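Local coordinates for protein predicted acetamidase/formamidase (PDB 3TKK) that probably hydrolyses carbon-nitrogen bonds of linear amides such as formamide or acetamide, and binds zinc and calcium ions, at residues Asn42-Met54 with Leu104-Lys116. Sequence-based numbering, arbitrary orientation.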
loop_
_atom_site.group_PDB
_atom_site.type_symbol
_atom_site.label_atom_id
_atom_site.label_comp_id
_atom_site.label_asym_id
_atom_site.label_seq_id
_atom_site.Cartn_x
_atom_site.Cartn_y
_atom_site.Cartn_z
ATOM N N ASN A 42 28.702 4.612 6.722
ATOM C CA ASN A 42 29.493 3.568 7.408
ATOM C C ASN A 42 29.999 3.935 8.850
ATOM O O ASN A 42 31.027 3.414 9.265
ATOM C CB ASN A 42 30.707 3.173 6.519
ATOM C CG ASN A 42 30.271 2.510 5.189
ATOM O OD1 ASN A 42 31.111 2.202 4.339
ATOM N ND2 ASN A 42 28.952 2.288 5.021
ATOM N N GLN A 43 29.301 4.826 9.586
ATOM C CA GLN A 43 29.776 5.288 10.905
ATOM C C GLN A 43 29.455 4.320 12.078
ATOM O O GLN A 43 30.022 4.449 13.165
ATOM C CB GLN A 43 29.259 6.695 11.210
ATOM C CG GLN A 43 29.941 7.780 10.375
ATOM C CD GLN A 43 29.399 9.166 10.715
ATOM O OE1 GLN A 43 28.358 9.594 10.194
ATOM N NE2 GLN A 43 30.096 9.875 11.606
ATOM N N ILE A 44 28.514 3.387 11.844
ATOM C CA ILE A 44 28.206 2.270 12.768
ATOM C C ILE A 44 28.611 0.956 12.103
ATOM O O ILE A 44 27.911 0.423 11.235
ATOM C CB ILE A 44 26.691 2.149 13.124
ATOM C CG1 ILE A 44 26.119 3.447 13.751
ATOM C CG2 ILE A 44 26.441 0.876 14.011
ATOM C CD1 ILE A 44 24.771 3.185 14.481
ATOM N N GLN A 45 29.755 0.432 12.529
ATOM C CA GLN A 45 30.296 -0.795 11.986
ATOM C C GLN A 45 30.195 -1.906 13.009
ATOM O O GLN A 45 30.366 -3.086 12.693
ATOM C CB GLN A 45 31.767 -0.569 11.610
ATOM C CG GLN A 45 31.912 0.304 10.385
ATOM C CD GLN A 45 33.190 1.023 10.441
ATOM O OE1 GLN A 45 33.247 2.228 10.217
ATOM N NE2 GLN A 45 34.246 0.305 10.797
ATOM N N SER A 46 29.951 -1.522 14.254
ATOM C CA SER A 46 29.912 -2.486 15.332
ATOM C C SER A 46 28.985 -1.944 16.414
ATOM O O SER A 46 28.663 -0.756 16.430
ATOM C CB SER A 46 31.322 -2.728 15.887
ATOM O OG SER A 46 31.255 -3.291 17.176
ATOM N N ASN A 47 28.535 -2.827 17.303
ATOM C CA ASN A 47 27.820 -2.385 18.482
ATOM C C ASN A 47 28.740 -1.911 19.583
ATOM O O ASN A 47 29.790 -1.291 19.340
ATOM C CB ASN A 47 26.939 -3.522 19.028
ATOM C CG ASN A 47 25.640 -3.730 18.211
ATOM O OD1 ASN A 47 25.500 -4.725 17.485
ATOM N ND2 ASN A 47 24.675 -2.800 18.354
ATOM N N GLU A 48 28.354 -2.280 20.796
ATOM C CA GLU A 48 29.023 -1.753 21.958
ATOM C C GLU A 48 29.046 -0.229 21.730
ATOM O O GLU A 48 27.983 0.421 21.714
ATOM C CB GLU A 48 30.444 -2.337 22.064
ATOM C CG GLU A 48 31.153 -2.133 23.427
ATOM C CD GLU A 48 32.643 -1.761 23.273
ATOM O OE1 GLU A 48 33.061 -1.494 22.119
ATOM O OE2 GLU A 48 33.393 -1.731 24.286
ATOM N N ASP A 49 30.251 0.307 21.488
ATOM C CA ASP A 49 30.554 1.763 21.476
ATOM C C ASP A 49 29.940 2.509 20.274
ATOM O O ASP A 49 29.692 3.733 20.348
ATOM C CB ASP A 49 32.101 2.019 21.507
ATOM C CG ASP A 49 32.673 2.327 22.928
ATOM O OD1 ASP A 49 33.541 3.239 23.040
ATOM O OD2 ASP A 49 32.295 1.656 23.917
ATOM N N LYS A 50 29.712 1.791 19.168
ATOM C CA LYS A 50 29.159 2.434 17.978
ATOM C C LYS A 50 27.645 2.614 18.088
ATOM O O LYS A 50 26.850 1.713 17.743
ATOM C CB LYS A 50 29.560 1.706 16.695
ATOM C CG LYS A 50 31.001 1.979 16.282
ATOM C CD LYS A 50 31.327 1.311 14.989
ATOM C CE LYS A 50 32.515 1.981 14.352
ATOM N NZ LYS A 50 32.284 2.204 12.898
ATOM N N LEU A 51 27.282 3.792 18.605
ATOM C CA LEU A 51 25.898 4.227 18.727
ATOM C C LEU A 51 25.695 5.582 18.030
ATOM O O LEU A 51 26.666 6.296 17.714
ATOM C CB LEU A 51 25.434 4.275 20.205
ATOM C CG LEU A 51 23.906 4.406 20.458
ATOM C CD1 LEU A 51 23.068 3.832 19.282
ATOM C CD2 LEU A 51 23.456 3.814 21.834
ATOM N N ASP A 52 24.421 5.895 17.767
ATOM C CA ASP A 52 24.024 7.158 17.119
ATOM C C ASP A 52 24.502 8.412 17.900
ATOM O O ASP A 52 23.767 9.021 18.699
ATOM C CB ASP A 52 22.503 7.183 16.807
ATOM C CG ASP A 52 22.090 6.117 15.753
ATOM O OD1 ASP A 52 21.886 4.945 16.150
ATOM O OD2 ASP A 52 21.968 6.449 14.537
ATOM N N GLU A 53 25.772 8.744 17.673
ATOM C CA GLU A 53 26.382 10.008 18.080
ATOM C C GLU A 53 27.475 10.208 17.031
ATOM O O GLU A 53 28.643 10.502 17.353
ATOM C CB GLU A 53 26.979 9.910 19.481
ATOM C CG GLU A 53 28.284 9.086 19.566
ATOM C CD GLU A 53 28.665 8.699 21.011
ATOM O OE1 GLU A 53 29.708 8.033 21.195
ATOM O OE2 GLU A 53 27.931 9.062 21.963
ATOM N N MET A 54 27.069 9.989 15.772
ATOM C CA MET A 54 27.934 10.044 14.586
ATOM C C MET A 54 28.008 11.486 14.099
ATOM O O MET A 54 27.461 12.379 14.747
ATOM C CB MET A 54 27.329 9.204 13.449
ATOM C CG MET A 54 26.521 7.972 13.852
ATOM S SD MET A 54 25.211 7.554 12.656
ATOM C CE MET A 54 25.694 8.482 11.191
ATOM N N LEU A 104 6.754 5.379 21.482
ATOM C CA LEU A 104 6.781 4.356 22.534
ATOM C C LEU A 104 8.166 4.116 23.163
ATOM O O LEU A 104 8.306 3.270 23.988
ATOM C CB LEU A 104 6.314 3.022 21.933
ATOM C CG LEU A 104 4.925 2.925 21.223
ATOM C CD1 LEU A 104 4.593 1.381 20.787
ATOM C CD2 LEU A 104 3.845 3.392 22.108
ATOM N N MET A 105 9.207 4.752 22.648
ATOM C CA MET A 105 10.575 4.362 22.944
ATOM C C MET A 105 11.308 5.523 23.610
ATOM O O MET A 105 10.895 6.629 23.436
ATOM C CB MET A 105 11.283 4.011 21.628
ATOM C CG MET A 105 10.890 2.541 21.163
ATOM S SD MET A 105 11.630 2.158 19.620
ATOM C CE MET A 105 10.594 3.060 18.429
ATOM N N GLU A 106 12.400 5.227 24.319
ATOM C CA GLU A 106 13.228 6.227 25.026
ATOM C C GLU A 106 14.660 6.075 24.502
ATOM O O GLU A 106 15.079 4.958 24.153
ATOM C CB GLU A 106 13.196 5.914 26.488
ATOM C CG GLU A 106 11.838 6.169 27.118
ATOM C CD GLU A 106 11.448 7.636 26.996
ATOM O OE1 GLU A 106 12.315 8.495 26.711
ATOM O OE2 GLU A 106 10.253 7.926 27.202
ATOM N N GLY A 107 15.413 7.165 24.391
ATOM C CA GLY A 107 16.743 7.069 23.800
ATOM C C GLY A 107 16.814 6.595 22.336
ATOM O O GLY A 107 15.875 6.775 21.548
ATOM N N LEU A 108 17.961 6.037 21.951
ATOM C CA LEU A 108 18.251 5.792 20.566
ATOM C C LEU A 108 18.759 4.333 20.438
ATOM O O LEU A 108 19.493 3.866 21.271
ATOM C CB LEU A 108 19.349 6.767 20.082
ATOM C CG LEU A 108 19.175 7.192 18.611
ATOM C CD1 LEU A 108 18.923 6.017 17.534
ATOM C CD2 LEU A 108 17.992 8.216 18.529
ATOM N N TYR A 109 18.382 3.630 19.382
ATOM C CA TYR A 109 18.700 2.224 19.319
ATOM C C TYR A 109 19.388 1.999 18.033
ATOM O O TYR A 109 19.013 2.636 17.065
ATOM C CB TYR A 109 17.407 1.418 19.240
ATOM C CG TYR A 109 17.566 -0.089 19.021
ATOM C CD1 TYR A 109 17.782 -0.949 20.084
ATOM C CD2 TYR A 109 17.470 -0.644 17.746
ATOM C CE1 TYR A 109 17.911 -2.365 19.903
ATOM C CE2 TYR A 109 17.575 -2.067 17.555
ATOM C CZ TYR A 109 17.762 -2.888 18.652
ATOM O OH TYR A 109 17.830 -4.245 18.445
ATOM N N SER A 110 20.413 1.137 18.032
ATOM C CA SER A 110 20.869 0.497 16.782
ATOM C C SER A 110 21.325 -0.923 17.047
ATOM O O SER A 110 21.732 -1.259 18.152
ATOM C CB SER A 110 22.061 1.227 16.159
ATOM O OG SER A 110 23.157 1.196 17.046
ATOM N N LYS A 111 21.257 -1.772 16.022
ATOM C CA LYS A 111 21.718 -3.123 16.126
ATOM C C LYS A 111 22.428 -3.448 14.846
ATOM O O LYS A 111 21.837 -3.300 13.737
ATOM C CB LYS A 111 20.535 -4.066 16.163
ATOM C CG LYS A 111 20.959 -5.532 16.419
ATOM C CD LYS A 111 19.702 -6.341 16.501
ATOM C CE LYS A 111 19.992 -7.406 17.521
ATOM N NZ LYS A 111 21.455 -7.786 17.373
ATOM N N VAL A 112 23.649 -3.958 14.964
ATOM C CA VAL A 112 24.362 -4.354 13.740
ATOM C C VAL A 112 24.023 -5.824 13.551
ATOM O O VAL A 112 24.091 -6.546 14.511
ATOM C CB VAL A 112 25.896 -4.232 13.955
ATOM C CG1 VAL A 112 26.709 -4.928 12.842
ATOM C CG2 VAL A 112 26.284 -2.763 14.043
ATOM N N VAL A 113 23.622 -6.240 12.351
ATOM C CA VAL A 113 23.300 -7.636 12.062
ATOM C C VAL A 113 24.204 -8.217 10.976
ATOM O O VAL A 113 24.559 -7.533 10.022
ATOM C CB VAL A 113 21.853 -7.781 11.599
ATOM C CG1 VAL A 113 20.971 -7.477 12.775
ATOM C CG2 VAL A 113 21.483 -6.698 10.545
ATOM N N ASP A 114 24.508 -9.500 11.097
ATOM C CA ASP A 114 25.161 -10.245 10.049
ATOM C C ASP A 114 24.180 -10.525 8.912
ATOM O O ASP A 114 22.968 -10.651 9.113
ATOM C CB ASP A 114 25.765 -11.522 10.639
ATOM C CG ASP A 114 26.840 -11.216 11.604
ATOM O OD1 ASP A 114 27.558 -10.199 11.423
ATOM O OD2 ASP A 114 26.901 -11.948 12.590
ATOM N N ILE A 115 24.710 -10.424 7.702
ATOM C CA ILE A 115 23.989 -10.847 6.513
ATOM C C ILE A 115 24.816 -12.021 6.019
ATOM O O ILE A 115 26.031 -11.852 5.772
ATOM C CB ILE A 115 23.871 -9.711 5.472
ATOM C CG1 ILE A 115 23.033 -8.619 6.122
ATOM C CG2 ILE A 115 23.190 -10.271 4.181
ATOM C CD1 ILE A 115 22.922 -7.282 5.502
ATOM N N LYS A 116 24.202 -13.190 5.977
ATOM C CA LYS A 116 24.886 -14.398 5.532
ATOM C C LYS A 116 23.999 -15.394 4.842
ATOM O O LYS A 116 22.859 -15.544 5.193
ATOM C CB LYS A 116 25.440 -15.114 6.728
ATOM C CG LYS A 116 26.121 -14.235 7.670
ATOM C CD LYS A 116 27.472 -14.621 7.930
ATOM C CE LYS A 116 28.330 -13.767 7.013
ATOM N NZ LYS A 116 29.768 -13.735 7.538
#
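Ile44 lays its CG2 methyl alongside Val112, 3.6 Å from CG2 of that valine, the two side chains running past each other in opposite directions. Ile44 CD1, on the other branch, rests against Ser110 CB and OG. Leu51 comes to the same serine with CD1, 3.5 Å from Ser110 OG, so two methyls border the hydroxyl. Asn47 makes the polar link. With CG anti to its carbonyl carbon (chi1 -77°), the amide reaches the strand and spans Ser110 O and Val112 N on the two sides of Lys111. Val112 N donates to Asn47 OD1 over 3.2 Å, nearly straight at 161° and tilted from the carbonyl plane. Asn47 ND2 gives a weak, bent bond to Ser110 O at 3.3 Å. With an alanine here, Val112 N would lose its side-chain acceptor and Ser110 O its weak donor, and the turn is likely to sit less firmly. Asp52 crosses Leu108 at about a right angle, with Asp52 OD1 3.4 Å from Leu108 CD1. The contact buries that oxygen with no polar partner in the model. Asn47 also begins a type II' turn. Ile44 also packs on Val91 of strand 89-95. This is surface packing of an irregular loop over the face of strand 108-116 bearing Leu108, Ser110 and Val112, with an Asn side chain pairing to the edge turned away from strand 89-95 in a four-stranded antiparallel sheet.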